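Local coordinates for protein xenavidin (Xenopus tropicalis, PDB 2UYW) that probably binds biotin, as a member of the avidin family of tetrameric beta-barrel proteins, at the interface of chains A and B and the interface of chains A and C. Residues are numbered along the deposited sequence; one frame, centred on the assembly and turned at random. Chains: chain A/B/C, Xenavidin.

Chain A engages two different neighbours in the tetramer, and the centres of the C-alpha atoms of contact 1 and contact 2 lie about 23 Å apart. Contact 1 sets strands 62-68 and 75-84 against the end of strand 90-99 and nearby loops of chain B. In contact 2 a tryptophan from the 3-10 helix 105-110 of chain C enters the loop around A:Val39 to A:Leu41. Strand 90-99 serves both from different copies, through B:Arg99 in contact 1 and A:Leu98 in contact 2. As in other avidins, the tryptophan of contact 2 probably helps close the neighbouring subunit's biotin site, while contact 1 joins barrel to barrel.

Contact 1: the interface of chains A and B. Residues chain A 62, 79-81; chain B 73-74, 99-101.
B:Arg99 lays its side chain across A:Thr79, A:Gly80 and A:Gln81 and hides more surface than any other residue of the patch, 46 Å². Its CG stands anti to the backbone N (chi1 174°) and the chain then bends at chi2, which carries the guanidinium over A:Gln81. The aliphatic part follows the strand: CB packs against CG2 of A:Thr79 and CD passes the CA of A:Gly80. CB of A:Gln81 lies under one face of the guanidinium, toward its rim, 3.5 Å from B:Arg99 CZ. The extended A:Gln81 side chain crosses the arginine at about a right angle, its amide plane 89° from the guanidinium. B:Arg99 NH2 donates to A:Gln81 OE1 at 2.9 Å, on a lone pair in the carbonyl plane, although the bond is bent at the hydrogen. B:Arg99 NE turns back to the carbonyl O of B:Ser100 at 3.0 Å, helping to fix the rotation of the group, while a water in the guanidinium plane bridges B:Arg99 NH1 to the backbone O of A:Thr79. A leucine at B:Arg99 would probably leave A:Gln81 OE1 without its cross-chain donor and break the water link to A:Thr79.

A:Thr62 buries 38 Å² and works with both branches. A:Thr62 OG1 donates to the backbone O of B:Asp73 at 2.7 Å, from a position tilted out of the carbonyl plane. The methyl CG2 of A:Thr62 packs on B:Ser101 CA at 3.6 Å and also meets B:Arg99 CG.

The patch joins strands 62-68 and 75-84 of one barrel to the end of strand 90-99, the residues that follow it and the loop before strand 75-84 of another, and two-fold symmetry repeats it with the chains exchanged.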
# COMPACT_ATOMS: atom_id res chain seq x y z
N THR A 62 -6.37 -13.84 -11.46
CA THR A 62 -6.35 -12.94 -10.30
C THR A 62 -7.34 -13.46 -9.24
O THR A 62 -8.23 -14.30 -9.52
CB THR A 62 -6.75 -11.52 -10.73
OG1 THR A 62 -8.02 -11.59 -11.42
CG2 THR A 62 -5.71 -10.92 -11.66
N THR A 79 -4.83 -9.63 -2.24
CA THR A 79 -5.19 -9.81 -3.64
C THR A 79 -3.94 -10.15 -4.41
O THR A 79 -2.84 -9.67 -4.07
CB THR A 79 -5.93 -8.55 -4.22
OG1 THR A 79 -6.46 -8.85 -5.52
CG2 THR A 79 -5.03 -7.30 -4.27
N GLY A 80 -4.08 -10.90 -5.49
CA GLY A 80 -2.90 -11.35 -6.19
C GLY A 80 -3.22 -12.06 -7.48
O GLY A 80 -4.35 -11.99 -7.96
N GLN A 81 -2.22 -12.71 -8.04
CA GLN A 81 -2.41 -13.44 -9.29
C GLN A 81 -1.56 -14.71 -9.24
O GLN A 81 -0.42 -14.69 -8.72
CB GLN A 81 -2.04 -12.56 -10.50
CG GLN A 81 -2.35 -13.20 -11.85
CD GLN A 81 -2.21 -12.27 -13.04
OE1 GLN A 81 -1.73 -11.13 -12.95
NE2 GLN A 81 -2.59 -12.78 -14.21
N ASP B 73 -10.88 -8.45 -15.86
CA ASP B 73 -10.19 -9.57 -15.19
C ASP B 73 -9.51 -9.12 -13.89
O ASP B 73 -8.68 -9.84 -13.34
CB ASP B 73 -9.16 -10.25 -16.14
CG ASP B 73 -9.82 -11.03 -17.29
OD1 ASP B 73 -10.98 -11.51 -17.19
OD2 ASP B 73 -9.14 -11.21 -18.32
N SER B 74 -9.90 -7.95 -13.37
CA SER B 74 -9.33 -7.39 -12.12
C SER B 74 -10.06 -7.91 -10.89
O SER B 74 -11.16 -8.48 -10.98
CB SER B 74 -9.43 -5.85 -12.15
OG SER B 74 -8.71 -5.35 -13.26
N ARG B 99 -5.99 -5.32 -8.02
CA ARG B 99 -5.13 -6.18 -8.78
C ARG B 99 -5.61 -6.23 -10.24
O ARG B 99 -6.75 -6.61 -10.52
CB ARG B 99 -5.15 -7.59 -8.16
CG ARG B 99 -4.38 -8.63 -9.01
CD ARG B 99 -2.86 -8.41 -8.85
NE ARG B 99 -2.09 -8.91 -10.01
CZ ARG B 99 -0.82 -9.31 -9.91
NH1 ARG B 99 -0.23 -9.30 -8.72
NH2 ARG B 99 -0.15 -9.72 -10.99
N SER B 100 -4.71 -5.91 -11.17
CA SER B 100 -5.00 -6.08 -12.58
C SER B 100 -4.33 -7.36 -13.08
O SER B 100 -3.28 -7.78 -12.57
CB SER B 100 -4.55 -4.87 -13.39
OG SER B 100 -3.21 -4.54 -13.06
N SER B 101 -4.96 -7.99 -14.06
CA SER B 101 -4.43 -9.21 -14.62
C SER B 101 -3.26 -8.96 -15.58
O SER B 101 -3.39 -8.26 -16.61
CB SER B 101 -5.57 -9.95 -15.32
OG SER B 101 -5.06 -11.12 -15.96
O HOH W 1 -0.80 -8.59 -5.89

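Contact 2: the interface of chains A and C. Residues chain A 16, 39-41, 98; chain C 109-110.
The 3-10 helix 105-110 of chain C carries the tryptophan that avidins characteristically lend to a neighbouring subunit, and here C:Trp109 inserts its indole against the loop A:Val39 to A:Leu41. It hides 84 Å², far more than any other residue of the patch. With CG placed between the backbone N and the carbonyl carbon (chi1 68°) and the ring turned nearly perpendicular at chi2 (-88°), the indole projects from the helix toward chain A.

A:Val39 comes from the opposite direction and places its CG2 methyl over one face, 3.9 Å from the centroid of the five-membered ring of C:Trp109 in a CH-pi contact. Sitting toward the rim of the indole, A:Val39 CG2 approaches C:Trp109 CE2 to 3.5 Å. CG2 of C:Thr110 lies over the centre of the other face, so the ring is held between a methyl of the neighbour and one from its own helix.

The rim of the six-membered ring is bounded by chain A. The carbonyl carbon of A:Ser40 lies in the ring plane beside CZ2 and CH2, and A:Leu98 CD2 meets the edge at C:Trp109 CZ3, 3.7 Å away. A:Leu41 crosses this end obliquely; its CD2 is 3.7 Å from C:Trp109 CH2 and 3.9 Å from C:Thr110 CG2, touching both helix residues. A:Leu16 is more distant, its CD2 4.2 Å from C:Trp109 CD1 on the pyrrole side. Facial and edge contacts together should restrict tilting and sliding of the indole.

In the fold, the receiving surface combines the loops holding A:Leu16 and A:Val39 to A:Leu41 with the end of strand 90-99. By family analogy it borders the mouth of the barrel where biotin binds, and the symmetry-related tryptophan of chain A would cap chain C likewise.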
# COMPACT_ATOMS: atom_id res chain seq x y z
N LEU A 16 6.36 -16.85 5.50
CA LEU A 16 6.26 -16.68 6.95
C LEU A 16 5.91 -18.00 7.60
O LEU A 16 6.03 -18.15 8.81
CB LEU A 16 5.16 -15.70 7.33
CG LEU A 16 5.40 -14.23 6.97
CD1 LEU A 16 4.16 -13.40 7.17
CD2 LEU A 16 6.55 -13.73 7.82
N VAL A 39 2.30 -16.10 12.55
CA VAL A 39 2.70 -14.85 13.20
C VAL A 39 1.48 -13.97 13.49
O VAL A 39 0.45 -14.05 12.80
CB VAL A 39 3.69 -14.06 12.30
CG1 VAL A 39 5.00 -14.85 12.12
CG2 VAL A 39 3.07 -13.73 10.93
N SER A 40 1.58 -13.14 14.53
CA SER A 40 0.51 -12.21 14.86
C SER A 40 1.04 -10.94 15.53
O SER A 40 2.19 -10.88 15.97
CB SER A 40 -0.58 -12.87 15.74
OG SER A 40 -0.05 -13.26 16.99
N LEU A 41 0.18 -9.93 15.63
CA LEU A 41 0.58 -8.63 16.13
C LEU A 41 0.87 -8.57 17.63
O LEU A 41 1.76 -7.83 18.06
CB LEU A 41 -0.47 -7.58 15.75
CG LEU A 41 -0.52 -7.19 14.29
CD1 LEU A 41 -1.66 -6.19 14.12
CD2 LEU A 41 0.84 -6.58 13.81
N LEU A 98 -3.59 -5.16 6.30
CA LEU A 98 -4.00 -5.65 7.61
C LEU A 98 -4.57 -4.45 8.38
O LEU A 98 -3.83 -3.50 8.73
CB LEU A 98 -2.81 -6.30 8.34
CG LEU A 98 -2.85 -6.53 9.85
CD1 LEU A 98 -4.12 -7.17 10.34
CD2 LEU A 98 -1.60 -7.35 10.30
N TRP C 109 7.47 -8.03 8.87
CA TRP C 109 6.16 -7.97 8.24
C TRP C 109 5.23 -6.97 8.93
O TRP C 109 4.24 -6.54 8.33
CB TRP C 109 5.52 -9.37 8.23
CG TRP C 109 5.15 -9.91 9.63
CD1 TRP C 109 5.95 -10.61 10.50
CD2 TRP C 109 3.88 -9.75 10.28
NE1 TRP C 109 5.24 -10.91 11.66
CE2 TRP C 109 3.98 -10.36 11.55
CE3 TRP C 109 2.69 -9.08 9.93
CZ2 TRP C 109 2.90 -10.39 12.46
CZ3 TRP C 109 1.62 -9.10 10.83
CH2 TRP C 109 1.74 -9.74 12.08
N THR C 110 5.50 -6.66 10.20
CA THR C 110 4.66 -5.71 10.94
C THR C 110 5.04 -4.23 10.75
O THR C 110 4.39 -3.36 11.32
CB THR C 110 4.67 -5.98 12.47
OG1 THR C 110 5.89 -5.50 13.03
CG2 THR C 110 4.55 -7.45 12.81